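Local coordinates for putative vitamin-B12 independent methionine synthase family protein (Listeria monocytogenes, PDB 1YPX), which probably acts as a zinc-dependent methyltransferase that passes a methyl group from a methyltetrahydrofolate polyglutamate to homocysteine, as in cobalamin-independent methionine synthases, at residues 44-47 with 48-52; 115-118 with 119-123; 262-266 with 267-271; 358-361 with 362-366. All coordinates share one frame; numbering follows the deposited sequence.

Interaction 1 of 4, residues 44-47 with 48-52; sequences TEIK and YIVEK
The phenol ring of Tyr-48 is approached obliquely by the carbonyl oxygen of Glu-45, and one of its faces carries the aliphatic part of Lys-52, whose CG stands 3.9 Å above the ring plane and is displaced toward the rim. The ring projects outward from the helix because its first torsion (chi1 169°) sets CG opposite the backbone N, and there Trp-351 of helix 347-364 touches it. The carboxylate of Glu-45 bonds through OE1 to Thr-18 OG1.

On the buried side the contact is a branch-to-branch meeting one helical turn apart: CG2 of Ile-46 reaches CG2 of Val-50 at 4.0 Å, the two side chains crossing at a slant. Helix 116-127 lies against this side, with Phe-122 touching Ile-46 and Ala-126 touching Val-50, while Phe-66 packs on Ile-49.

The backbone follows the i to i+4 pattern of an alpha helix, here within helix 35-56. Tyr-48 N donates to Thr-44 O at 3.0 Å, Ile-49 N to Glu-45 O at 3.0 Å, and Glu-51 N to Lys-47 O at a longer 3.3 Å. These main-chain bonds take up the carbonyls of Thr-44, Glu-45 and Lys-47, and the side chains sort into an apolar stripe facing the protein and an exposed, charged one with Lys-47 and Glu-51, although the Lys-47 chain also lies on Phe-122.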
loop_
_atom_site.group_PDB
_atom_site.type_symbol
_atom_site.label_atom_id
_atom_site.label_comp_id
_atom_site.label_asym_id
_atom_site.label_seq_id
_atom_site.Cartn_x
_atom_site.Cartn_y
_atom_site.Cartn_z
ATOM N N THR A 44 -15.558 -7.369 -14.459
ATOM C CA THR A 44 -16.218 -8.604 -14.048
ATOM C C THR A 44 -15.330 -9.297 -13.022
ATOM O O THR A 44 -15.783 -9.704 -11.949
ATOM C CB THR A 44 -16.404 -9.543 -15.266
ATOM O OG1 THR A 44 -17.088 -8.834 -16.306
ATOM C CG2 THR A 44 -17.202 -10.789 -14.888
ATOM N N GLU A 45 -14.054 -9.420 -13.359
ATOM C CA GLU A 45 -13.103 -10.066 -12.470
ATOM C C GLU A 45 -13.001 -9.363 -11.131
ATOM O O GLU A 45 -13.107 -10.010 -10.092
ATOM C CB GLU A 45 -11.733 -10.140 -13.136
ATOM C CG GLU A 45 -11.732 -11.063 -14.338
ATOM C CD GLU A 45 -12.437 -12.381 -14.056
ATOM O OE1 GLU A 45 -11.879 -13.204 -13.291
ATOM O OE2 GLU A 45 -13.560 -12.586 -14.586
ATOM N N ILE A 46 -12.794 -8.047 -11.159
ATOM C CA ILE A 46 -12.689 -7.264 -9.935
ATOM C C ILE A 46 -13.930 -7.536 -9.093
ATOM O O ILE A 46 -13.825 -7.880 -7.914
ATOM C CB ILE A 46 -12.559 -5.736 -10.240
ATOM C CG1 ILE A 46 -11.217 -5.460 -10.910
ATOM C CG2 ILE A 46 -12.642 -4.912 -8.962
ATOM C CD1 ILE A 46 -10.929 -4.000 -11.145
ATOM N N LYS A 47 -15.103 -7.409 -9.708
ATOM C CA LYS A 47 -16.357 -7.661 -8.997
ATOM C C LYS A 47 -16.323 -9.018 -8.289
ATOM O O LYS A 47 -16.757 -9.155 -7.139
ATOM C CB LYS A 47 -17.556 -7.609 -9.954
ATOM C CG LYS A 47 -18.078 -6.206 -10.226
ATOM C CD LYS A 47 -19.527 -6.231 -10.686
ATOM C CE LYS A 47 -20.062 -4.828 -10.982
ATOM N NZ LYS A 47 -19.467 -4.229 -12.211
ATOM N N TYR A 48 -15.798 -10.022 -8.979
ATOM C CA TYR A 48 -15.702 -11.348 -8.400
ATOM C C TYR A 48 -14.816 -11.368 -7.144
ATOM O O TYR A 48 -15.175 -11.994 -6.144
ATOM C CB TYR A 48 -15.192 -12.337 -9.456
ATOM C CG TYR A 48 -14.824 -13.672 -8.877
ATOM C CD1 TYR A 48 -13.482 -14.031 -8.726
ATOM C CD2 TYR A 48 -15.804 -14.548 -8.403
ATOM C CE1 TYR A 48 -13.118 -15.217 -8.113
ATOM C CE2 TYR A 48 -15.448 -15.745 -7.787
ATOM C CZ TYR A 48 -14.097 -16.067 -7.644
ATOM O OH TYR A 48 -13.721 -17.229 -7.014
ATOM N N ILE A 49 -13.672 -10.683 -7.186
ATOM C CA ILE A 49 -12.777 -10.644 -6.018
ATOM C C ILE A 49 -13.323 -9.740 -4.901
ATOM O O ILE A 49 -12.975 -9.908 -3.730
ATOM C CB ILE A 49 -11.308 -10.178 -6.383
ATOM C CG1 ILE A 49 -11.290 -8.706 -6.817
ATOM C CG2 ILE A 49 -10.729 -11.073 -7.484
ATOM C CD1 ILE A 49 -9.891 -8.148 -7.041
ATOM N N VAL A 50 -14.168 -8.776 -5.271
ATOM C CA VAL A 50 -14.767 -7.876 -4.291
ATOM C C VAL A 50 -15.638 -8.697 -3.345
ATOM O O VAL A 50 -15.521 -8.579 -2.126
ATOM C CB VAL A 50 -15.655 -6.795 -4.956
ATOM C CG1 VAL A 50 -16.445 -6.039 -3.889
ATOM C CG2 VAL A 50 -14.794 -5.831 -5.740
ATOM N N GLU A 51 -16.511 -9.535 -3.903
ATOM C CA GLU A 51 -17.376 -10.354 -3.063
ATOM C C GLU A 51 -16.576 -11.335 -2.209
ATOM O O GLU A 51 -16.865 -11.507 -1.021
ATOM C CB GLU A 51 -18.412 -11.123 -3.895
ATOM C CG GLU A 51 -19.861 -10.568 -3.781
ATOM C CD GLU A 51 -20.382 -10.484 -2.336
ATOM O OE1 GLU A 51 -19.844 -9.674 -1.549
ATOM O OE2 GLU A 51 -21.335 -11.221 -1.985
ATOM N N LYS A 52 -15.566 -11.960 -2.809
ATOM C CA LYS A 52 -14.739 -12.927 -2.095
ATOM C C LYS A 52 -14.054 -12.349 -0.852
ATOM O O LYS A 52 -13.935 -13.032 0.174
ATOM C CB LYS A 52 -13.710 -13.543 -3.048
ATOM C CG LYS A 52 -14.358 -14.377 -4.154
ATOM C CD LYS A 52 -15.215 -15.532 -3.580
ATOM C CE LYS A 52 -16.302 -16.005 -4.576
ATOM N NZ LYS A 52 -17.179 -17.154 -4.129
#

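Interaction 2 of 4, residues 115-118 with 119-123; sequences PFIE and DFIFL
Backbone hydrogen bonds tie Pro-115, Phe-116, Ile-117 and Glu-118 to the residues one turn further on. The bond from Asp-119 N to Pro-115 O is weak at 3.4 Å, whereas Phe-120 N to Phe-116 O measures 3.1 Å. Ile-121 N points almost straight at Ile-117 O, 3.2 Å away with an N-H...O angle of 174°, and Phe-122 N reaches Glu-118 O at 2.8 Å.

Among polar side chains, Asp-119 turns back toward the start of the helix: its CG is anti to the carbonyl carbon (chi1 -57°), which sets the face of the carboxylate against Pro-115 O, 3.2 Å from Asp-119 CG. These oxygens are all acceptors and do not bond; OD1 is instead engaged by a salt bridge with Arg-39. The stretch belongs to the early part of helix 116-127, packed between helices 35-56 and 158-178 in a domain of TIM-barrel type.

Two contacts are mixed, carboxylate against carbon. Asp-119 OD2 meets the Phe-116 ring obliquely, 4.0 Å from Phe-116 CD1, with ring and carboxylate planes 43° apart. On the exposed side the bent chain of Glu-118 crosses Ile-121, its OE2 passing CD1.

Of the aromatic and apolar contacts, Phe-116 stacks on Trp-71 and meets Phe-75 edge-to-face. CG2 of Ile-117 comes within 4.3 Å of CD1 of Ile-121, while Phe-120 heads inward to Ala-133 and Gln-135 of strand 132-138.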
loop_
_atom_site.group_PDB
_atom_site.type_symbol
_atom_site.label_atom_id
_atom_site.label_comp_id
_atom_site.label_asym_id
_atom_site.label_seq_id
_atom_site.Cartn_x
_atom_site.Cartn_y
_atom_site.Cartn_z
ATOM N N PRO A 115 -6.245 8.120 -14.417
ATOM C CA PRO A 115 -7.170 7.005 -14.665
ATOM C C PRO A 115 -7.571 6.278 -13.378
ATOM O O PRO A 115 -8.601 5.600 -13.333
ATOM C CB PRO A 115 -6.375 6.095 -15.594
ATOM C CG PRO A 115 -5.467 7.031 -16.281
ATOM C CD PRO A 115 -5.007 7.932 -15.187
ATOM N N PHE A 116 -6.749 6.412 -12.342
ATOM C CA PHE A 116 -7.018 5.770 -11.066
ATOM C C PHE A 116 -8.258 6.314 -10.378
ATOM O O PHE A 116 -8.788 5.677 -9.479
ATOM C CB PHE A 116 -5.802 5.915 -10.141
ATOM C CG PHE A 116 -4.722 4.903 -10.393
ATOM C CD1 PHE A 116 -4.461 4.454 -11.681
ATOM C CD2 PHE A 116 -3.944 4.425 -9.338
ATOM C CE1 PHE A 116 -3.437 3.538 -11.930
ATOM C CE2 PHE A 116 -2.910 3.506 -9.561
ATOM C CZ PHE A 116 -2.657 3.062 -10.857
ATOM N N ILE A 117 -8.731 7.480 -10.806
ATOM C CA ILE A 117 -9.921 8.090 -10.204
ATOM C C ILE A 117 -11.212 7.332 -10.512
ATOM O O ILE A 117 -12.044 7.129 -9.620
ATOM C CB ILE A 117 -10.091 9.539 -10.653
ATOM C CG1 ILE A 117 -8.806 10.320 -10.355
ATOM C CG2 ILE A 117 -11.250 10.179 -9.906
ATOM C CD1 ILE A 117 -8.507 10.447 -8.870
ATOM N N GLU A 118 -11.370 6.909 -11.772
ATOM C CA GLU A 118 -12.556 6.154 -12.197
ATOM C C GLU A 118 -12.406 4.726 -11.691
ATOM O O GLU A 118 -13.404 4.070 -11.379
ATOM C CB GLU A 118 -12.679 6.098 -13.733
ATOM C CG GLU A 118 -14.024 6.528 -14.381
ATOM C CD GLU A 118 -15.309 5.997 -13.703
ATOM O OE1 GLU A 118 -15.607 4.783 -13.757
ATOM O OE2 GLU A 118 -16.035 6.834 -13.128
ATOM N N ASP A 119 -11.170 4.222 -11.637
ATOM C CA ASP A 119 -10.969 2.847 -11.157
ATOM C C ASP A 119 -11.403 2.783 -9.690
ATOM O O ASP A 119 -11.855 1.743 -9.223
ATOM C CB ASP A 119 -9.499 2.380 -11.272
ATOM C CG ASP A 119 -8.944 2.467 -12.695
ATOM O OD1 ASP A 119 -9.727 2.488 -13.673
ATOM O OD2 ASP A 119 -7.699 2.497 -12.833
ATOM N N PHE A 120 -11.270 3.894 -8.965
ATOM C CA PHE A 120 -11.690 3.888 -7.569
ATOM C C PHE A 120 -13.218 3.930 -7.505
ATOM O O PHE A 120 -13.848 3.097 -6.843
ATOM C CB PHE A 120 -11.121 5.069 -6.801
ATOM C CG PHE A 120 -11.572 5.102 -5.380
ATOM C CD1 PHE A 120 -11.137 4.125 -4.486
ATOM C CD2 PHE A 120 -12.510 6.043 -4.955
ATOM C CE1 PHE A 120 -11.631 4.076 -3.192
ATOM C CE2 PHE A 120 -13.015 6.004 -3.664
ATOM C CZ PHE A 120 -12.578 5.016 -2.773
ATOM N N ILE A 121 -13.799 4.907 -8.197
ATOM C CA ILE A 121 -15.241 5.062 -8.275
ATOM C C ILE A 121 -15.848 3.684 -8.586
ATOM O O ILE A 121 -16.860 3.290 -8.005
ATOM C CB ILE A 121 -15.621 6.066 -9.401
ATOM C CG1 ILE A 121 -15.082 7.450 -9.077
ATOM C CG2 ILE A 121 -17.120 6.151 -9.567
ATOM C CD1 ILE A 121 -15.186 8.418 -10.241
ATOM N N PHE A 122 -15.228 2.950 -9.502
ATOM C CA PHE A 122 -15.737 1.627 -9.844
ATOM C C PHE A 122 -15.690 0.695 -8.648
ATOM O O PHE A 122 -16.681 0.048 -8.323
ATOM C CB PHE A 122 -14.915 0.998 -10.954
ATOM C CG PHE A 122 -15.355 -0.381 -11.301
ATOM C CD1 PHE A 122 -16.436 -0.578 -12.144
ATOM C CD2 PHE A 122 -14.702 -1.487 -10.768
ATOM C CE1 PHE A 122 -16.862 -1.859 -12.459
ATOM C CE2 PHE A 122 -15.123 -2.779 -11.077
ATOM C CZ PHE A 122 -16.206 -2.968 -11.925
ATOM N N LEU A 123 -14.520 0.609 -8.020
ATOM C CA LEU A 123 -14.328 -0.233 -6.856
ATOM C C LEU A 123 -15.324 0.163 -5.794
ATOM O O LEU A 123 -16.061 -0.672 -5.291
ATOM C CB LEU A 123 -12.922 -0.065 -6.281
ATOM C CG LEU A 123 -12.788 -0.757 -4.915
ATOM C CD1 LEU A 123 -12.382 -2.186 -5.142
ATOM C CD2 LEU A 123 -11.794 -0.049 -4.002
#

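Interaction 3 of 4, residues 262-266 with 267-271; sequences GKLNI and DGFFL
Asp-267 OD2, on the residue that follows Ile-266, is gripped twice: Lys-228 NZ forms a salt bridge with it and the backbone N of Ile-234 a hydrogen bond. Its carboxylate is probably held ionised by the lysine.

The apolar part centres on the ring of Phe-269. Ile-266 CG2 sits over one face, 3.7 Å from the ring centroid and 17° off the ring normal, a CH-pi contact that is offset toward the rim near CE2. Leu-264 comes from a different direction, its CB meeting CZ of Phe-269 at the edge, in the ring plane, at 3.9 Å, and the two side chains cross at about a right angle. With CG of Phe-269 anti to its carbonyl carbon (chi1 -86°), the ring reaches back over the loop. That loop makes an inverse gamma turn centred on Asn-265.

Phe-269 also meets Phe-261 edge-to-face, and its ring is close to, though not in contact with, His-237, Cys-239 and Cys-334, which may form an empty metal site. The segment thus leads from helix 258-261 into strand 268-272, which lies between strands 233-238 and 293-299 of the parallel sheet, with Leu-264 resting on helix 213-224.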
loop_
_atom_site.group_PDB
_atom_site.type_symbol
_atom_site.label_atom_id
_atom_site.label_comp_id
_atom_site.label_asym_id
_atom_site.label_seq_id
_atom_site.Cartn_x
_atom_site.Cartn_y
_atom_site.Cartn_z
ATOM N N GLY A 262 8.599 7.470 14.215
ATOM C CA GLY A 262 8.649 8.643 15.065
ATOM C C GLY A 262 8.400 9.958 14.349
ATOM O O GLY A 262 7.785 10.867 14.907
ATOM N N LYS A 263 8.861 10.061 13.107
ATOM C CA LYS A 263 8.710 11.288 12.337
ATOM C C LYS A 263 7.587 11.295 11.293
ATOM O O LYS A 263 6.943 12.322 11.069
ATOM C CB LYS A 263 10.043 11.619 11.661
ATOM C CG LYS A 263 11.191 11.871 12.634
ATOM C CD LYS A 263 12.468 12.303 11.908
ATOM C CE LYS A 263 13.637 12.501 12.883
ATOM N NZ LYS A 263 14.937 12.762 12.195
ATOM N N LEU A 264 7.363 10.152 10.655
ATOM C CA LEU A 264 6.333 10.013 9.623
ATOM C C LEU A 264 4.927 10.241 10.173
ATOM O O LEU A 264 4.513 9.566 11.111
ATOM C CB LEU A 264 6.413 8.615 9.016
ATOM C CG LEU A 264 6.398 8.527 7.500
ATOM C CD1 LEU A 264 5.160 9.234 6.973
ATOM C CD2 LEU A 264 7.660 9.153 6.948
ATOM N N ASN A 265 4.185 11.168 9.572
ATOM C CA ASN A 265 2.827 11.478 10.028
ATOM C C ASN A 265 1.747 10.613 9.402
ATOM O O ASN A 265 0.738 11.112 8.893
ATOM C CB ASN A 265 2.519 12.946 9.771
ATOM C CG ASN A 265 3.352 13.848 10.628
ATOM O OD1 ASN A 265 3.382 13.687 11.845
ATOM N ND2 ASN A 265 4.036 14.797 10.011
ATOM N N ILE A 266 1.955 9.304 9.475
ATOM C CA ILE A 266 1.035 8.347 8.896
ATOM C C ILE A 266 0.170 7.642 9.949
ATOM O O ILE A 266 0.569 7.496 11.101
ATOM C CB ILE A 266 1.848 7.365 8.012
ATOM C CG1 ILE A 266 1.367 7.485 6.572
ATOM C CG2 ILE A 266 1.752 5.947 8.510
ATOM C CD1 ILE A 266 2.306 6.866 5.574
ATOM N N ASP A 267 -1.025 7.222 9.555
ATOM C CA ASP A 267 -1.932 6.583 10.496
ATOM C C ASP A 267 -1.572 5.165 10.897
ATOM O O ASP A 267 -1.596 4.836 12.078
ATOM C CB ASP A 267 -3.346 6.620 9.937
ATOM C CG ASP A 267 -3.829 8.025 9.714
ATOM O OD1 ASP A 267 -3.951 8.757 10.722
ATOM O OD2 ASP A 267 -4.070 8.403 8.541
ATOM N N GLY A 268 -1.255 4.324 9.922
ATOM C CA GLY A 268 -0.899 2.961 10.227
ATOM C C GLY A 268 0.211 2.534 9.306
ATOM O O GLY A 268 0.439 3.172 8.278
ATOM N N PHE A 269 0.890 1.448 9.667
ATOM C CA PHE A 269 2.009 0.899 8.884
ATOM C C PHE A 269 1.875 -0.617 8.678
ATOM O O PHE A 269 1.690 -1.359 9.637
ATOM C CB PHE A 269 3.335 1.152 9.616
ATOM C CG PHE A 269 3.963 2.487 9.330
ATOM C CD1 PHE A 269 4.577 2.735 8.103
ATOM C CD2 PHE A 269 4.002 3.474 10.309
ATOM C CE1 PHE A 269 5.231 3.953 7.857
ATOM C CE2 PHE A 269 4.651 4.696 10.079
ATOM C CZ PHE A 269 5.270 4.935 8.848
ATOM N N PHE A 270 1.973 -1.075 7.437
ATOM C CA PHE A 270 1.916 -2.507 7.159
ATOM C C PHE A 270 3.348 -3.023 7.039
ATOM O O PHE A 270 4.000 -2.891 5.989
ATOM C CB PHE A 270 1.140 -2.802 5.877
ATOM C CG PHE A 270 -0.355 -2.713 6.047
ATOM C CD1 PHE A 270 -0.980 -1.472 6.201
ATOM C CD2 PHE A 270 -1.140 -3.871 6.035
ATOM C CE1 PHE A 270 -2.369 -1.385 6.334
ATOM C CE2 PHE A 270 -2.526 -3.805 6.164
ATOM C CZ PHE A 270 -3.148 -2.560 6.312
ATOM N N LEU A 271 3.821 -3.592 8.151
ATOM C CA LEU A 271 5.168 -4.144 8.316
ATOM C C LEU A 271 5.161 -5.653 8.180
ATOM O O LEU A 271 4.394 -6.320 8.868
ATOM C CB LEU A 271 5.685 -3.804 9.710
ATOM C CG LEU A 271 5.682 -2.328 10.069
ATOM C CD1 LEU A 271 5.826 -2.134 11.586
ATOM C CD2 LEU A 271 6.828 -1.680 9.323
#

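Interaction 4 of 4, residues 358-361 with 362-366; sequences VRLA and NDIWG
Trp-365 packs back on Ala-361 where helix 347-364, the last of the chain, runs out; the contact is a local one across the closing helical turn. Trp-365 is the first residue to leave helical backbone angles, yet its N still donates to Ala-361 O at 2.8 Å. The indole is set by its first torsion, CG anti to the carbonyl carbon (chi1 -75°), and lies alongside the helix. CB of Ala-361 meets CE3 of Trp-365 at 3.6 Å, while CA of Ala-361 is at the edge of the ring and in its plane. Ile-364 CG2 lies over one face, 3.7 Å above the ring plane and over its centre.

In this TIM-barrel-type domain the helix follows strand 328-332, and the indole rests on Leu-328 and Leu-330 of this strand; Tyr-8 stacks on the indole and Leu-325 O accepts from its NE1. Leu-360 shares Leu-330 and reaches Ile-364, CD1 to CD1, at 4.4 Å; Ile-364 in turn contacts Ile-316 of helix 310-322.

On the exposed side Asp-363 N bonds to Arg-359 O at 3.0 Å, nearly straight at 168°. The Asp-363 side chain, with CG between its backbone N and carbonyl carbon (chi1 59°), folds back toward the carbonyls of Arg-359 and Leu-360, acceptors like itself that it does not bond, while Arg-359 NE stays 6.4 Å from Asp-363 OD2.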
loop_
_atom_site.group_PDB
_atom_site.type_symbol
_atom_site.label_atom_id
_atom_site.label_comp_id
_atom_site.label_asym_id
_atom_site.label_seq_id
_atom_site.Cartn_x
_atom_site.Cartn_y
_atom_site.Cartn_z
ATOM N N VAL A 358 -8.840 -13.280 9.555
ATOM C CA VAL A 358 -10.103 -12.864 10.164
ATOM C C VAL A 358 -10.408 -13.603 11.469
ATOM O O VAL A 358 -10.937 -13.014 12.414
ATOM C CB VAL A 358 -11.320 -13.092 9.213
ATOM C CG1 VAL A 358 -12.613 -12.759 9.946
ATOM C CG2 VAL A 358 -11.191 -12.229 7.953
ATOM N N ARG A 359 -10.093 -14.892 11.509
ATOM C CA ARG A 359 -10.342 -15.709 12.693
ATOM C C ARG A 359 -9.389 -15.327 13.816
ATOM O O ARG A 359 -9.808 -15.065 14.949
ATOM C CB ARG A 359 -10.156 -17.178 12.329
ATOM C CG ARG A 359 -10.457 -18.193 13.422
ATOM C CD ARG A 359 -9.942 -19.539 12.934
ATOM N NE ARG A 359 -9.980 -19.566 11.464
ATOM C CZ ARG A 359 -9.242 -20.366 10.707
ATOM N NH1 ARG A 359 -9.342 -20.303 9.386
ATOM N NH2 ARG A 359 -8.399 -21.221 11.286
ATOM N N LEU A 360 -8.099 -15.294 13.495
ATOM C CA LEU A 360 -7.092 -14.936 14.482
ATOM C C LEU A 360 -7.357 -13.570 15.114
ATOM O O LEU A 360 -7.373 -13.437 16.333
ATOM C CB LEU A 360 -5.699 -14.962 13.839
ATOM C CG LEU A 360 -4.951 -16.306 13.834
ATOM C CD1 LEU A 360 -4.514 -16.610 15.261
ATOM C CD2 LEU A 360 -5.820 -17.443 13.287
ATOM N N ALA A 361 -7.568 -12.559 14.277
ATOM C CA ALA A 361 -7.816 -11.200 14.746
ATOM C C ALA A 361 -9.082 -11.141 15.575
ATOM O O ALA A 361 -9.252 -10.264 16.415
ATOM C CB ALA A 361 -7.939 -10.247 13.556
ATOM N N ASN A 362 -9.988 -12.070 15.319
ATOM C CA ASN A 362 -11.222 -12.059 16.061
ATOM C C ASN A 362 -11.001 -12.566 17.473
ATOM O O ASN A 362 -11.323 -11.875 18.444
ATOM C CB ASN A 362 -12.290 -12.892 15.357
ATOM C CG ASN A 362 -13.644 -12.766 16.031
ATOM O OD1 ASN A 362 -14.111 -11.652 16.300
ATOM N ND2 ASN A 362 -14.282 -13.900 16.311
ATOM N N ASP A 363 -10.438 -13.766 17.604
ATOM C CA ASP A 363 -10.208 -14.289 18.943
ATOM C C ASP A 363 -9.062 -13.581 19.678
ATOM O O ASP A 363 -8.851 -13.814 20.870
ATOM C CB ASP A 363 -9.993 -15.814 18.918
ATOM C CG ASP A 363 -8.820 -16.234 18.062
ATOM O OD1 ASP A 363 -7.781 -15.542 18.111
ATOM O OD2 ASP A 363 -8.937 -17.270 17.362
ATOM N N ILE A 364 -8.330 -12.708 18.985
ATOM C CA ILE A 364 -7.249 -11.967 19.639
ATOM C C ILE A 364 -7.743 -10.591 20.019
ATOM O O ILE A 364 -7.565 -10.148 21.150
ATOM C CB ILE A 364 -6.007 -11.783 18.743
ATOM C CG1 ILE A 364 -5.273 -13.111 18.595
ATOM C CG2 ILE A 364 -5.059 -10.746 19.363
ATOM C CD1 ILE A 364 -4.039 -13.007 17.760
ATOM N N TRP A 365 -8.360 -9.908 19.065
ATOM C CA TRP A 365 -8.875 -8.575 19.323
ATOM C C TRP A 365 -10.366 -8.612 19.645
ATOM O O TRP A 365 -11.090 -9.511 19.212
ATOM C CB TRP A 365 -8.559 -7.674 18.124
ATOM C CG TRP A 365 -7.078 -7.283 18.098
ATOM C CD1 TRP A 365 -6.447 -6.399 18.936
ATOM C CD2 TRP A 365 -6.048 -7.823 17.245
ATOM N NE1 TRP A 365 -5.098 -6.360 18.661
ATOM C CE2 TRP A 365 -4.825 -7.218 17.633
ATOM C CE3 TRP A 365 -6.043 -8.755 16.198
ATOM C CZ2 TRP A 365 -3.609 -7.516 17.011
ATOM C CZ3 TRP A 365 -4.831 -9.054 15.578
ATOM C CH2 TRP A 365 -3.626 -8.429 15.989
ATOM N N GLY A 366 -10.818 -7.642 20.428
ATOM C CA GLY A 366 -12.218 -7.607 20.809
ATOM C C GLY A 366 -12.417 -7.967 22.276
ATOM O O GLY A 366 -12.826 -9.081 22.612
#

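Overall arrangement
Interactions 1 and 2 share a boundary between helices 35-56 and 116-127: Phe-122 of interaction 2 packs on Ile-46 and Lys-47 of interaction 1, with Lys-47 NZ 3.5 Å from Phe-122 CZ. Both, like interaction 4, are partly buried helix turns with an apolar face inward, though interaction 2 also buries Asp-119, paired with Arg-39. Interaction 4 differs in marking a helix end, closed by an indole lodged against strand 328-332. Interaction 3 is the buried one, with no helical bonds, relying on one face and one edge of the Phe-269 ring beside the bonds of Asp-267; its centre lies about 30 Å from that of interaction 1. It feeds a strand of the central sheet, whereas the other three belong to surrounding helices.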